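Long-range contact in serpin B3 (Homo sapiens, PDB 4ZK3), which probably inhibits proteases as a serpin and, as Pso p27, forms large aggregates linked to psoriasis pathogenesis: residues I103-F108 with L176-Y181. Residues are numbered along the deposited sequence; the frame is centred on the assembly and turned at random.
Sequences IANKLF and LVNAIY
Ile103-Phe108 and Leu176-Tyr181 are antiparallel neighbours in sheet A, the large central sheet of the serpin fold. On its other edge strand 174-185 pairs with 340-351, consistent with an inserted reactive-centre loop. Ala104 N reaches Ala179 O at 2.8 Å, and Ala179 N returns to Ala104 O. Lys106 and Val177 exchange the same two bonds.

The face carrying Ile103, Asn105, Leu107, Leu176, Asn178 and Ile180 packs largely against helices 31-42 and 117-127. Here Asn105 ND2 lies 2.9 Å from Asn178 OD1. The N-H...O angle is only 121°, so this bond is weak, and the amide planes are turned 46° apart. In Asn178, chi1 177° sets CG anti to the backbone N, and the turn of the amide then places OD1 3.5 Å from Ile103 CG1. Ser36 OG of helix 31-42 hydrogen-bonds Asn105 ND2 and, weakly, Asn178 OD1. Apolar pairs flank the amides: Ile103 CD1 lies across the Ile180 side chain, 4.1 Å from its CD1, and Leu107 CD1 touches Leu176 CD2 at 3.7 Å.

On the other face Val177 packs on helix 140-153, and Phe108 CD1 comes within 4.2 Å of Val177 CG2, oblique to the ring. Lys106 leads away to Glu132 (salt bridge) and Trp150 (cation-pi).

Four nearly straight backbone bonds carry the pairing, while Ser36 helps satisfy two buried amides that grip each other weakly.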
loop_
_atom_site.group_PDB
_atom_site.type_symbol
_atom_site.label_atom_id
_atom_site.label_comp_id
_atom_site.label_asym_id
_atom_site.label_seq_id
_atom_site.Cartn_x
_atom_site.Cartn_y
_atom_site.Cartn_z
ATOM N N ILE A 103 -8.783 7.393 -4.257
ATOM C CA ILE A 103 -8.909 5.955 -4.126
ATOM C C ILE A 103 -10.222 5.541 -4.699
ATOM O O ILE A 103 -11.238 6.182 -4.421
ATOM C CB ILE A 103 -8.724 5.566 -2.660
ATOM C CG1 ILE A 103 -8.593 4.044 -2.492
ATOM C CG2 ILE A 103 -9.829 6.138 -1.804
ATOM C CD1 ILE A 103 -7.932 3.709 -1.205
ATOM N N ALA A 104 -10.237 4.424 -5.405
ATOM C CA ALA A 104 -11.480 3.901 -5.944
ATOM C C ALA A 104 -11.508 2.377 -5.841
ATOM O O ALA A 104 -10.453 1.703 -5.938
ATOM C CB ALA A 104 -11.567 4.292 -7.402
ATOM N N ASN A 105 -12.724 1.865 -5.741
ATOM C CA ASN A 105 -13.033 0.481 -5.685
ATOM C C ASN A 105 -13.971 0.153 -6.797
ATOM O O ASN A 105 -14.866 0.920 -7.097
ATOM C CB ASN A 105 -13.702 0.196 -4.325
ATOM C CG ASN A 105 -12.744 0.317 -3.198
ATOM O OD1 ASN A 105 -12.940 1.071 -2.200
ATOM N ND2 ASN A 105 -11.683 -0.390 -3.330
ATOM N N LYS A 106 -13.800 -0.994 -7.424
ATOM C CA LYS A 106 -14.680 -1.399 -8.492
ATOM C C LYS A 106 -14.871 -2.910 -8.595
ATOM O O LYS A 106 -13.956 -3.666 -8.410
ATOM C CB LYS A 106 -14.167 -0.857 -9.855
ATOM C CG LYS A 106 -15.204 -0.974 -10.991
ATOM C CD LYS A 106 -14.758 -0.211 -12.220
ATOM C CE LYS A 106 -15.750 -0.304 -13.359
ATOM N NZ LYS A 106 -15.455 0.642 -14.498
ATOM N N LEU A 107 -16.098 -3.318 -8.922
ATOM C CA LEU A 107 -16.452 -4.674 -9.233
ATOM C C LEU A 107 -16.650 -4.861 -10.742
ATOM O O LEU A 107 -17.488 -4.234 -11.362
ATOM C CB LEU A 107 -17.696 -5.097 -8.442
ATOM C CG LEU A 107 -18.329 -6.425 -8.861
ATOM C CD1 LEU A 107 -17.385 -7.593 -8.743
ATOM C CD2 LEU A 107 -19.581 -6.752 -8.098
ATOM N N PHE A 108 -15.894 -5.770 -11.317
ATOM C CA PHE A 108 -16.076 -6.175 -12.693
ATOM C C PHE A 108 -16.670 -7.603 -12.606
ATOM O O PHE A 108 -16.029 -8.536 -12.128
ATOM C CB PHE A 108 -14.773 -6.213 -13.479
ATOM C CG PHE A 108 -14.130 -4.863 -13.721
ATOM C CD1 PHE A 108 -13.210 -4.326 -12.786
ATOM C CD2 PHE A 108 -14.386 -4.143 -14.858
ATOM C CE1 PHE A 108 -12.607 -3.083 -12.986
ATOM C CE2 PHE A 108 -13.754 -2.908 -15.075
ATOM C CZ PHE A 108 -12.871 -2.398 -14.143
ATOM N N LEU A 176 -12.530 -7.957 -8.272
ATOM C CA LEU A 176 -12.692 -6.802 -7.450
ATOM C C LEU A 176 -11.376 -6.062 -7.513
ATOM O O LEU A 176 -10.312 -6.670 -7.391
ATOM C CB LEU A 176 -12.993 -7.228 -6.039
ATOM C CG LEU A 176 -14.377 -7.830 -5.820
ATOM C CD1 LEU A 176 -14.455 -8.601 -4.523
ATOM C CD2 LEU A 176 -15.369 -6.723 -5.743
ATOM N N VAL A 177 -11.433 -4.744 -7.665
ATOM C CA VAL A 177 -10.236 -3.972 -7.828
ATOM C C VAL A 177 -10.240 -2.740 -6.957
ATOM O O VAL A 177 -11.246 -2.117 -6.847
ATOM C CB VAL A 177 -10.031 -3.612 -9.318
ATOM C CG1 VAL A 177 -8.727 -2.876 -9.478
ATOM C CG2 VAL A 177 -9.982 -4.881 -10.143
ATOM N N ASN A 178 -9.132 -2.476 -6.280
ATOM C CA ASN A 178 -8.860 -1.219 -5.637
ATOM C C ASN A 178 -7.689 -0.502 -6.303
ATOM O O ASN A 178 -6.663 -1.113 -6.587
ATOM C CB ASN A 178 -8.439 -1.405 -4.155
ATOM C CG ASN A 178 -8.084 -0.106 -3.506
ATOM O OD1 ASN A 178 -8.984 0.625 -3.036
ATOM N ND2 ASN A 178 -6.846 0.248 -3.546
ATOM N N ALA A 179 -7.838 0.795 -6.586
ATOM C CA ALA A 179 -6.716 1.636 -7.018
ATOM C C ALA A 179 -6.585 2.861 -6.133
ATOM O O ALA A 179 -7.585 3.506 -5.781
ATOM C CB ALA A 179 -6.888 2.094 -8.467
ATOM N N ILE A 180 -5.347 3.193 -5.812
ATOM C CA ILE A 180 -5.000 4.340 -4.969
ATOM C C ILE A 180 -3.881 5.144 -5.641
ATOM O O ILE A 180 -2.960 4.562 -6.283
ATOM C CB ILE A 180 -4.567 3.886 -3.551
ATOM C CG1 ILE A 180 -4.281 5.076 -2.654
ATOM C CG2 ILE A 180 -3.285 3.008 -3.599
ATOM C CD1 ILE A 180 -4.007 4.726 -1.175
ATOM N N TYR A 181 -3.987 6.489 -5.561
ATOM C CA TYR A 181 -3.093 7.387 -6.272
ATOM C C TYR A 181 -2.840 8.647 -5.449
ATOM O O TYR A 181 -3.777 9.237 -4.901
ATOM C CB TYR A 181 -3.649 7.779 -7.657
ATOM C CG TYR A 181 -2.757 8.757 -8.354
ATOM C CD1 TYR A 181 -1.656 8.305 -9.039
ATOM C CD2 TYR A 181 -2.981 10.165 -8.280
ATOM C CE1 TYR A 181 -0.780 9.171 -9.659
ATOM C CE2 TYR A 181 -2.087 11.049 -8.902
ATOM C CZ TYR A 181 -1.004 10.551 -9.602
ATOM O OH TYR A 181 -0.074 11.364 -10.251
#